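PDB 4AWD: beta-porphyranase, which hydrolyses the sulfated red-seaweed polysaccharide porphyran at beta-D-galactopyranose-(1->4)-alpha-L-galactopyranose-6-sulfate linkages, releasing mostly a disaccharide. Local coordinates for residues E28-I36 with W48-N59; T198-N206 with R225-S236. One frame throughout, in Å; residues are numbered along the deposited sequence.

Interaction 1 (E28-I36 with W48-N59); sequences EYSLAEEHI and WVVNEDYTDEFN. With CA (calcium ion), chain C.
Tyr29 lays one ring face on the side chain of Glu52. Glu52 CG sits over the ring centre in a CH-pi contact, 3.6 Å from the centroid. The chain of Glu52 runs on extended (chi2 178°), which carries its carboxylate across the same face, its plane 17° from the ring. Thr55 CG2 comes in at the ring edge, in plane, and also meets Ala32 CB at 3.8 Å. Ala32 CB further touches Val50 CG2. Farther along, Ile36 CG2 packs on Trp48 CB at 3.8 Å, with CD1 against Trp48 O.

No direct hydrogen bond joins 28-36 to 48-59; water does this work. Water 3 donates to Glu28 O and to Glu57 OE2 (2.7 Å) and accepts from Ala32 N. Glu57 OE1 takes water 5, a ligand of the calcium ion, and a salt bridge from Arg315.

The calcium ion is bound by Glu57 O and Asn59 OD1, each at 2.4 Å, with Gly94 and Asp312 completing the protein ligands. Tyr29 OH is hydrogen-bonded to Lys67. Helix 30-34 lies over the chain from Val50 to Glu57. Glu28 OE2 and Asp56 OD1 stay 4.1 Å apart. Waters 1 and 2 bridge the two carboxylates, each with one weak bond, and probably ease their repulsion.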
loop_
_atom_site.group_PDB
_atom_site.type_symbol
_atom_site.label_atom_id
_atom_site.label_comp_id
_atom_site.label_asym_id
_atom_site.label_seq_id
_atom_site.Cartn_x
_atom_site.Cartn_y
_atom_site.Cartn_z
ATOM N N GLU A 28 -8.068 -12.881 -18.967
ATOM C CA GLU A 28 -7.683 -12.393 -17.637
ATOM C C GLU A 28 -6.926 -11.047 -17.665
ATOM O O GLU A 28 -6.909 -10.332 -16.674
ATOM C CB GLU A 28 -6.938 -13.503 -16.862
ATOM C CG GLU A 28 -6.185 -13.062 -15.630
ATOM C CD GLU A 28 -6.316 -14.023 -14.445
ATOM O OE1 GLU A 28 -6.473 -15.254 -14.648
ATOM O OE2 GLU A 28 -6.256 -13.530 -13.297
ATOM N N TYR A 29 -6.358 -10.683 -18.819
ATOM C CA TYR A 29 -5.532 -9.467 -18.932
ATOM C C TYR A 29 -6.059 -8.404 -19.909
ATOM O O TYR A 29 -5.394 -7.379 -20.122
ATOM C CB TYR A 29 -4.067 -9.832 -19.226
ATOM C CG TYR A 29 -3.505 -10.707 -18.140
ATOM C CD1 TYR A 29 -3.248 -10.188 -16.877
ATOM C CD2 TYR A 29 -3.276 -12.063 -18.350
ATOM C CE1 TYR A 29 -2.764 -10.989 -15.856
ATOM C CE2 TYR A 29 -2.776 -12.875 -17.333
ATOM C CZ TYR A 29 -2.525 -12.327 -16.083
ATOM O OH TYR A 29 -2.042 -13.102 -15.048
ATOM N N SER A 30 -7.250 -8.640 -20.462
ATOM C CA SER A 30 -7.847 -7.762 -21.490
ATOM C C SER A 30 -8.221 -6.378 -20.970
ATOM O O SER A 30 -8.032 -5.366 -21.663
ATOM C CB SER A 30 -9.095 -8.394 -22.115
ATOM O OG SER A 30 -8.918 -9.785 -22.320
ATOM N N LEU A 31 -8.779 -6.338 -19.766
ATOM C CA LEU A 31 -9.203 -5.079 -19.186
ATOM C C LEU A 31 -7.991 -4.200 -18.905
ATOM O O LEU A 31 -8.032 -2.995 -19.155
ATOM C CB LEU A 31 -10.049 -5.311 -17.932
ATOM C CG LEU A 31 -11.487 -5.752 -18.237
ATOM C CD1 LEU A 31 -12.226 -6.062 -16.961
ATOM C CD2 LEU A 31 -12.238 -4.690 -19.023
ATOM N N ALA A 32 -6.911 -4.817 -18.432
ATOM C CA ALA A 32 -5.661 -4.108 -18.163
ATOM C C ALA A 32 -5.004 -3.604 -19.437
ATOM O O ALA A 32 -4.484 -2.494 -19.453
ATOM C CB ALA A 32 -4.684 -4.978 -17.357
ATOM N N GLU A 33 -5.020 -4.416 -20.496
ATOM C CA GLU A 33 -4.487 -3.988 -21.801
ATOM C C GLU A 33 -5.247 -2.769 -22.314
ATOM O O GLU A 33 -4.641 -1.787 -22.743
ATOM C CB GLU A 33 -4.553 -5.121 -22.831
ATOM C CG GLU A 33 -3.916 -4.800 -24.177
ATOM C CD GLU A 33 -2.395 -4.958 -24.190
ATOM O OE1 GLU A 33 -1.816 -5.461 -23.189
ATOM O OE2 GLU A 33 -1.771 -4.585 -25.221
ATOM N N GLU A 34 -6.575 -2.837 -22.244
ATOM C CA GLU A 34 -7.442 -1.737 -22.644
ATOM C C GLU A 34 -7.184 -0.468 -21.815
ATOM O O GLU A 34 -7.287 0.639 -22.341
ATOM C CB GLU A 34 -8.908 -2.179 -22.557
ATOM C CG GLU A 34 -9.957 -1.102 -22.883
ATOM C CD GLU A 34 -9.966 -0.647 -24.356
ATOM O OE1 GLU A 34 -9.546 -1.418 -25.264
ATOM O OE2 GLU A 34 -10.411 0.501 -24.603
ATOM N N HIS A 35 -6.832 -0.636 -20.538
ATOM C CA HIS A 35 -6.565 0.492 -19.635
ATOM C C HIS A 35 -5.300 1.320 -19.979
ATOM O O HIS A 35 -5.108 2.406 -19.431
ATOM C CB HIS A 35 -6.522 0.012 -18.171
ATOM C CG HIS A 35 -6.484 1.123 -17.160
ATOM N ND1 HIS A 35 -7.477 2.077 -17.055
ATOM C CD2 HIS A 35 -5.576 1.423 -16.199
ATOM C CE1 HIS A 35 -7.177 2.922 -16.083
ATOM N NE2 HIS A 35 -6.026 2.549 -15.550
ATOM N N ILE A 36 -4.456 0.820 -20.885
ATOM C CA ILE A 36 -3.259 1.552 -21.332
ATOM C C ILE A 36 -3.596 2.935 -21.932
ATOM O O ILE A 36 -2.837 3.893 -21.746
ATOM C CB ILE A 36 -2.364 0.680 -22.271
ATOM C CG1 ILE A 36 -1.814 -0.521 -21.490
ATOM C CG2 ILE A 36 -1.194 1.484 -22.878
ATOM C CD1 ILE A 36 -1.211 -1.627 -22.364
ATOM N N TRP A 48 3.800 0.795 -23.053
ATOM C CA TRP A 48 3.349 0.149 -21.836
ATOM C C TRP A 48 2.917 -1.279 -22.150
ATOM O O TRP A 48 2.247 -1.536 -23.158
ATOM C CB TRP A 48 2.207 0.926 -21.166
ATOM C CG TRP A 48 2.614 2.263 -20.567
ATOM C CD1 TRP A 48 2.284 3.510 -21.032
ATOM C CD2 TRP A 48 3.408 2.476 -19.379
ATOM N NE1 TRP A 48 2.853 4.486 -20.224
ATOM C CE2 TRP A 48 3.537 3.872 -19.202
ATOM C CE3 TRP A 48 4.045 1.620 -18.466
ATOM C CZ2 TRP A 48 4.245 4.428 -18.130
ATOM C CZ3 TRP A 48 4.748 2.190 -17.383
ATOM C CH2 TRP A 48 4.845 3.585 -17.243
ATOM N N VAL A 49 3.316 -2.197 -21.268
ATOM C CA VAL A 49 3.022 -3.610 -21.408
ATOM C C VAL A 49 2.531 -4.163 -20.054
ATOM O O VAL A 49 3.100 -3.846 -18.995
ATOM C CB VAL A 49 4.279 -4.334 -21.946
ATOM C CG1 VAL A 49 4.599 -5.599 -21.173
ATOM C CG2 VAL A 49 4.156 -4.590 -23.477
ATOM N N VAL A 50 1.466 -4.965 -20.079
ATOM C CA VAL A 50 0.904 -5.487 -18.851
ATOM C C VAL A 50 1.967 -6.308 -18.107
ATOM O O VAL A 50 2.651 -7.137 -18.701
ATOM C CB VAL A 50 -0.343 -6.353 -19.108
ATOM C CG1 VAL A 50 -0.828 -6.989 -17.811
ATOM C CG2 VAL A 50 -1.442 -5.538 -19.714
ATOM N N ASN A 51 2.124 -6.050 -16.811
ATOM C CA ASN A 51 2.902 -6.958 -15.971
ATOM C C ASN A 51 1.928 -7.915 -15.290
ATOM O O ASN A 51 1.255 -7.542 -14.331
ATOM C CB ASN A 51 3.745 -6.193 -14.947
ATOM C CG ASN A 51 4.851 -7.049 -14.336
ATOM O OD1 ASN A 51 4.727 -8.268 -14.210
ATOM N ND2 ASN A 51 5.946 -6.402 -13.955
ATOM N N GLU A 52 1.842 -9.140 -15.803
ATOM C CA GLU A 52 0.802 -10.079 -15.370
ATOM C C GLU A 52 0.931 -10.456 -13.909
ATOM O O GLU A 52 -0.061 -10.747 -13.240
ATOM C CB GLU A 52 0.809 -11.332 -16.229
ATOM C CG GLU A 52 0.464 -11.046 -17.673
ATOM C CD GLU A 52 0.521 -12.270 -18.570
ATOM O OE1 GLU A 52 0.606 -13.407 -18.049
ATOM O OE2 GLU A 52 0.465 -12.083 -19.806
ATOM N N ASP A 53 2.164 -10.412 -13.421
ATOM C CA ASP A 53 2.504 -10.885 -12.100
ATOM C C ASP A 53 1.869 -10.069 -10.977
ATOM O O ASP A 53 1.703 -10.569 -9.878
ATOM C CB ASP A 53 4.030 -10.933 -11.966
ATOM C CG ASP A 53 4.658 -12.061 -12.804
ATOM O OD1 ASP A 53 3.911 -12.898 -13.368
ATOM O OD2 ASP A 53 5.897 -12.109 -12.896
ATOM N N TYR A 54 1.495 -8.824 -11.256
ATOM C CA TYR A 54 0.927 -7.948 -10.223
ATOM C C TYR A 54 -0.387 -7.335 -10.704
ATOM O O TYR A 54 -0.791 -6.261 -10.281
ATOM C CB TYR A 54 1.961 -6.889 -9.803
ATOM C CG TYR A 54 3.318 -7.515 -9.615
ATOM C CD1 TYR A 54 3.610 -8.261 -8.469
ATOM C CD2 TYR A 54 4.293 -7.429 -10.619
ATOM C CE1 TYR A 54 4.855 -8.884 -8.307
ATOM C CE2 TYR A 54 5.535 -8.046 -10.469
ATOM C CZ TYR A 54 5.809 -8.769 -9.315
ATOM O OH TYR A 54 7.043 -9.370 -9.174
ATOM N N THR A 55 -1.052 -8.063 -11.595
ATOM C CA THR A 55 -2.248 -7.573 -12.236
ATOM C C THR A 55 -3.344 -8.572 -11.966
ATOM O O THR A 55 -3.143 -9.791 -12.137
ATOM C CB THR A 55 -2.022 -7.378 -13.763
ATOM O OG1 THR A 55 -1.149 -6.262 -13.979
ATOM C CG2 THR A 55 -3.319 -7.118 -14.472
ATOM N N ASP A 56 -4.494 -8.051 -11.542
ATOM C CA ASP A 56 -5.652 -8.873 -11.231
ATOM C C ASP A 56 -6.945 -8.073 -11.205
ATOM O O ASP A 56 -7.063 -7.056 -10.490
ATOM C CB ASP A 56 -5.485 -9.580 -9.879
ATOM C CG ASP A 56 -6.280 -10.883 -9.798
ATOM O OD1 ASP A 56 -7.409 -10.963 -10.350
ATOM O OD2 ASP A 56 -5.766 -11.830 -9.169
ATOM N N GLU A 57 -7.928 -8.584 -11.941
ATOM C CA GLU A 57 -9.230 -7.962 -12.042
ATOM C C GLU A 57 -10.154 -8.460 -10.934
ATOM O O GLU A 57 -11.198 -7.876 -10.674
ATOM C CB GLU A 57 -9.833 -8.245 -13.418
ATOM C CG GLU A 57 -9.011 -7.723 -14.583
ATOM C CD GLU A 57 -8.831 -6.203 -14.570
ATOM O OE1 GLU A 57 -9.739 -5.469 -14.103
ATOM O OE2 GLU A 57 -7.776 -5.736 -15.055
ATOM N N PHE A 58 -9.761 -9.542 -10.280
ATOM C CA PHE A 58 -10.563 -10.154 -9.209
ATOM C C PHE A 58 -11.990 -10.454 -9.688
ATOM O O PHE A 58 -12.969 -10.249 -8.961
ATOM C CB PHE A 58 -10.575 -9.294 -7.922
ATOM C CG PHE A 58 -9.211 -8.837 -7.459
ATOM C CD1 PHE A 58 -8.274 -9.749 -6.969
ATOM C CD2 PHE A 58 -8.873 -7.480 -7.487
ATOM C CE1 PHE A 58 -7.013 -9.314 -6.522
ATOM C CE2 PHE A 58 -7.619 -7.033 -7.052
ATOM C CZ PHE A 58 -6.686 -7.943 -6.562
ATOM N N ASN A 59 -12.105 -10.937 -10.916
ATOM C CA ASN A 59 -13.432 -11.185 -11.507
ATOM C C ASN A 59 -13.825 -12.659 -11.483
ATOM O O ASN A 59 -14.833 -13.050 -12.077
ATOM C CB ASN A 59 -13.527 -10.584 -12.922
ATOM C CG ASN A 59 -13.641 -9.048 -12.903
ATOM O OD1 ASN A 59 -13.772 -8.436 -11.836
ATOM N ND2 ASN A 59 -13.591 -8.427 -14.079
HETATM CA CA CA C . -13.049 -6.321 -10.962
HETATM O O HOH W 1 -8.799 -13.121 -11.110
HETATM O O HOH W 2 -4.717 -13.295 -11.314
HETATM O O HOH W 3 -7.069 -7.318 -17.189
HETATM O O HOH W 4 0.508 -5.964 -22.654
HETATM O O HOH W 5 -12.281 -5.757 -13.127
#

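Interaction 2 (T198-N206 with R225-S236); sequences TWNMQMNSN and RSDVVSYMTDPS
A single beta bridge, Gln202 with Met232, joins the chain leading into strand 204-213 to the irregular stretch after strand 225-226. Met203 N donates to Tyr231 O at 2.8 Å, and Thr233 N donates to Met201 O at 2.8 Å. The second bond is the more bent (N-H...O 135°, against 160° for the first). Gln202 CA adds a CA-H...O contact to Tyr231 O. Farther on, Ser236 N donates to Asn200 O. Pro235 CA brings a CA-H to the same oxygen.

Thr233 packs against this backbone. Its CG2 lies against Met201 C at 3.3 Å and Gln202 N. Met201, extended from CA to SD (chi2 178°), crosses Pro235 at a slant, and its CE reaches Pro235 CG at 4.0 Å.

In this GH16 enzyme, strand 204-213 pairs with strand 168-182, which carries the probable nucleophile Glu176 and proton donor Glu181. Asn204 ties the bridged chain to that strand. Its backbone pairs with Glu181 and its ND2 bonds Glu181 O. The same ND2 also donates to Trp199 O at 2.9 Å, on a lone pair, within 198-206. Ser205 OG is bonded to Ile179 O.

At the other end, Arg225 reaches across with an extended chain. Met203 O lies over one face of its guanidinium. Water 6 connects Arg225 NE, at 2.8 Å, to Ser205 O. Arg225 NH1 sits 3.2 Å above the Tyr231 ring plane, offset toward the rim. Ser230 OG accepts from Met232 N, an ST turn just before the bridge.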
loop_
_atom_site.group_PDB
_atom_site.type_symbol
_atom_site.label_atom_id
_atom_site.label_comp_id
_atom_site.label_asym_id
_atom_site.label_seq_id
_atom_site.Cartn_x
_atom_site.Cartn_y
_atom_site.Cartn_z
ATOM N N THR A 198 -8.959 16.136 7.045
ATOM C CA THR A 198 -9.487 15.834 5.713
ATOM C C THR A 198 -8.737 14.656 5.080
ATOM O O THR A 198 -8.690 14.536 3.844
ATOM C CB THR A 198 -9.263 17.025 4.785
ATOM O OG1 THR A 198 -7.891 17.452 4.909
ATOM C CG2 THR A 198 -10.208 18.180 5.130
ATOM N N TRP A 199 -8.136 13.807 5.913
ATOM C CA TRP A 199 -7.262 12.743 5.432
ATOM C C TRP A 199 -7.954 11.779 4.452
ATOM O O TRP A 199 -7.305 11.231 3.570
ATOM C CB TRP A 199 -6.702 11.973 6.612
ATOM C CG TRP A 199 -5.379 11.332 6.376
ATOM C CD1 TRP A 199 -4.186 11.964 6.136
ATOM C CD2 TRP A 199 -5.093 9.932 6.409
ATOM N NE1 TRP A 199 -3.176 11.039 6.014
ATOM C CE2 TRP A 199 -3.706 9.784 6.171
ATOM C CE3 TRP A 199 -5.875 8.783 6.617
ATOM C CZ2 TRP A 199 -3.079 8.531 6.128
ATOM C CZ3 TRP A 199 -5.249 7.526 6.577
ATOM C CH2 TRP A 199 -3.865 7.417 6.336
ATOM N N ASN A 200 -9.265 11.588 4.626
ATOM C CA ASN A 200 -10.082 10.831 3.687
ATOM C C ASN A 200 -10.335 11.518 2.337
ATOM O O ASN A 200 -11.000 10.928 1.460
ATOM C CB ASN A 200 -11.417 10.428 4.331
ATOM C CG ASN A 200 -12.373 11.603 4.515
ATOM O OD1 ASN A 200 -11.984 12.676 4.987
ATOM N ND2 ASN A 200 -13.644 11.389 4.149
ATOM N N MET A 201 -9.812 12.745 2.178
ATOM C CA MET A 201 -9.963 13.537 0.942
ATOM C C MET A 201 -8.641 14.068 0.402
ATOM O O MET A 201 -8.614 15.108 -0.267
ATOM C CB MET A 201 -10.912 14.729 1.142
ATOM C CG MET A 201 -12.323 14.332 1.488
ATOM S SD MET A 201 -13.423 15.723 1.767
ATOM C CE MET A 201 -14.350 15.027 3.123
ATOM N N GLN A 202 -7.550 13.373 0.696
ATOM C CA GLN A 202 -6.240 13.824 0.262
ATOM C C GLN A 202 -5.491 12.644 -0.344
ATOM O O GLN A 202 -5.656 11.506 0.095
ATOM C CB GLN A 202 -5.433 14.479 1.418
ATOM C CG GLN A 202 -6.120 15.678 2.165
ATOM C CD GLN A 202 -6.191 16.994 1.352
ATOM O OE1 GLN A 202 -5.564 17.104 0.298
ATOM N NE2 GLN A 202 -6.958 17.994 1.849
ATOM N N MET A 203 -4.685 12.919 -1.368
ATOM C CA MET A 203 -3.849 11.895 -1.999
ATOM C C MET A 203 -2.643 11.707 -1.099
ATOM O O MET A 203 -1.581 12.303 -1.317
ATOM C CB MET A 203 -3.423 12.351 -3.404
ATOM C CG MET A 203 -2.697 11.322 -4.274
ATOM S SD MET A 203 -3.754 9.940 -4.749
ATOM C CE MET A 203 -2.571 8.841 -5.522
ATOM N N ASN A 204 -2.832 10.912 -0.048
ATOM C CA ASN A 204 -1.737 10.551 0.848
ATOM C C ASN A 204 -0.863 9.439 0.259
ATOM O O ASN A 204 -1.187 8.257 0.349
ATOM C CB ASN A 204 -2.274 10.154 2.222
ATOM C CG ASN A 204 -3.384 11.053 2.687
ATOM O OD1 ASN A 204 -3.177 12.249 2.917
ATOM N ND2 ASN A 204 -4.581 10.487 2.828
ATOM N N SER A 205 0.238 9.833 -0.362
ATOM C CA SER A 205 1.184 8.881 -0.934
ATOM C C SER A 205 2.469 9.152 -0.210
ATOM O O SER A 205 2.549 10.148 0.514
ATOM C CB SER A 205 1.365 9.127 -2.426
ATOM O OG SER A 205 0.120 9.036 -3.087
ATOM N N ASN A 206 3.466 8.284 -0.373
ATOM C CA ASN A 206 4.692 8.460 0.370
ATOM C C ASN A 206 5.789 7.508 -0.073
ATOM O O ASN A 206 5.524 6.509 -0.747
ATOM C CB ASN A 206 4.403 8.264 1.866
ATOM C CG ASN A 206 5.231 9.175 2.763
ATOM O OD1 ASN A 206 6.172 9.843 2.317
ATOM N ND2 ASN A 206 4.891 9.186 4.054
ATOM N N ARG A 225 7.296 16.451 -1.130
ATOM C CA ARG A 225 6.662 16.362 -2.433
ATOM C C ARG A 225 7.183 17.498 -3.301
ATOM O O ARG A 225 7.431 18.598 -2.814
ATOM C CB ARG A 225 5.141 16.415 -2.286
ATOM C CG ARG A 225 4.570 15.220 -1.520
ATOM C CD ARG A 225 3.084 15.372 -1.221
ATOM N NE ARG A 225 2.581 14.308 -0.334
ATOM C CZ ARG A 225 1.353 14.276 0.187
ATOM N NH1 ARG A 225 0.484 15.248 -0.088
ATOM N NH2 ARG A 225 0.988 13.283 0.987
ATOM N N SER A 226 7.380 17.213 -4.587
ATOM C CA SER A 226 7.808 18.234 -5.526
ATOM C C SER A 226 6.912 18.268 -6.759
ATOM O O SER A 226 6.189 17.297 -7.048
ATOM C CB SER A 226 9.280 18.051 -5.910
ATOM O OG SER A 226 9.524 16.798 -6.515
ATOM N N ASP A 227 6.965 19.401 -7.465
ATOM C CA ASP A 227 6.276 19.609 -8.746
ATOM C C ASP A 227 4.796 19.280 -8.593
ATOM O O ASP A 227 4.246 18.428 -9.310
ATOM C CB ASP A 227 6.930 18.768 -9.849
ATOM C CG ASP A 227 8.363 19.196 -10.153
ATOM O OD1 ASP A 227 8.699 20.381 -9.965
ATOM O OD2 ASP A 227 9.163 18.342 -10.597
ATOM N N VAL A 228 4.176 19.957 -7.633
ATOM C CA VAL A 228 2.861 19.601 -7.137
ATOM C C VAL A 228 1.764 20.224 -7.983
ATOM O O VAL A 228 1.813 21.412 -8.312
ATOM C CB VAL A 228 2.687 20.062 -5.663
ATOM C CG1 VAL A 228 1.281 19.699 -5.132
ATOM C CG2 VAL A 228 3.778 19.465 -4.794
ATOM N N VAL A 229 0.775 19.414 -8.332
ATOM C CA VAL A 229 -0.418 19.909 -8.967
ATOM C C VAL A 229 -1.523 19.957 -7.915
ATOM O O VAL A 229 -2.120 21.021 -7.696
ATOM C CB VAL A 229 -0.790 19.082 -10.240
ATOM C CG1 VAL A 229 -2.245 19.348 -10.708
ATOM C CG2 VAL A 229 0.178 19.419 -11.351
ATOM N N SER A 230 -1.763 18.826 -7.244
ATOM C CA SER A 230 -2.807 18.745 -6.229
ATOM C C SER A 230 -2.617 17.606 -5.215
ATOM O O SER A 230 -2.033 16.575 -5.526
ATOM C CB SER A 230 -4.178 18.624 -6.904
ATOM O OG SER A 230 -5.211 18.611 -5.941
ATOM N N TYR A 231 -3.106 17.832 -3.997
ATOM C CA TYR A 231 -3.280 16.790 -2.981
ATOM C C TYR A 231 -4.768 16.432 -2.850
ATOM O O TYR A 231 -5.130 15.541 -2.073
ATOM C CB TYR A 231 -2.814 17.288 -1.605
ATOM C CG TYR A 231 -1.400 17.824 -1.526
ATOM C CD1 TYR A 231 -0.406 17.377 -2.399
ATOM C CD2 TYR A 231 -1.048 18.763 -0.546
ATOM C CE1 TYR A 231 0.904 17.867 -2.313
ATOM C CE2 TYR A 231 0.255 19.257 -0.447
ATOM C CZ TYR A 231 1.228 18.800 -1.332
ATOM O OH TYR A 231 2.518 19.273 -1.254
ATOM N N MET A 232 -5.621 17.129 -3.599
ATOM C CA MET A 232 -7.069 17.113 -3.348
ATOM C C MET A 232 -7.768 15.895 -3.928
ATOM O O MET A 232 -7.614 15.559 -5.102
ATOM C CB MET A 232 -7.741 18.392 -3.876
ATOM C CG MET A 232 -7.194 19.706 -3.287
ATOM S SD MET A 232 -7.551 19.914 -1.527
ATOM C CE MET A 232 -9.276 20.454 -1.578
ATOM N N THR A 233 -8.584 15.267 -3.104
ATOM C CA THR A 233 -9.172 13.994 -3.454
ATOM C C THR A 233 -10.626 13.926 -2.975
ATOM O O THR A 233 -11.067 14.773 -2.212
ATOM C CB THR A 233 -8.213 12.879 -2.944
ATOM O OG1 THR A 233 -7.552 12.271 -4.072
ATOM C CG2 THR A 233 -8.881 11.859 -2.072
ATOM N N ASP A 234 -11.394 12.965 -3.469
ATOM C CA ASP A 234 -12.788 12.830 -3.059
ATOM C C ASP A 234 -12.883 11.908 -1.845
ATOM O O ASP A 234 -11.990 11.090 -1.637
ATOM C CB ASP A 234 -13.618 12.270 -4.212
ATOM C CG ASP A 234 -13.524 13.119 -5.452
ATOM O OD1 ASP A 234 -14.069 14.245 -5.450
ATOM O OD2 ASP A 234 -12.907 12.660 -6.430
ATOM N N PRO A 235 -13.970 12.027 -1.045
ATOM C CA PRO A 235 -14.096 11.179 0.159
ATOM C C PRO A 235 -13.886 9.692 -0.188
ATOM O O PRO A 235 -14.622 9.133 -1.009
ATOM C CB PRO A 235 -15.520 11.470 0.650
ATOM C CG PRO A 235 -15.840 12.830 0.115
ATOM C CD PRO A 235 -15.151 12.900 -1.223
ATOM N N SER A 236 -12.866 9.077 0.404
ATOM C CA SER A 236 -12.380 7.781 -0.074
ATOM C C SER A 236 -13.399 6.638 0.054
ATOM O O SER A 236 -13.382 5.703 -0.732
ATOM C CB SER A 236 -11.058 7.416 0.598
ATOM O OG SER A 236 -11.197 7.428 2.003
HETATM O O HOH W 6 4.254 12.619 1.092
#

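In the fold
The two contacts do not touch: their centres are about 25 Å apart and their nearest atoms about 12 Å. Both are partly buried, but interaction 1 has more exposed residues. It lays the N-terminal helix on an outer part of the fold beside the calcium site, away from the annotated sites of catalysis. Interaction 2 adjoins the strand of the probable catalytic glutamates. The chemistry differs accordingly. In interaction 1 side-chain packing and waters do the joining, and the calcium ion is held by 48-59 and residues outside. In interaction 2 backbone bonds do most of it. Strand 308-321 backs interaction 1, whereas strands 168-182, 252-257 and 260-265 touch interaction 2.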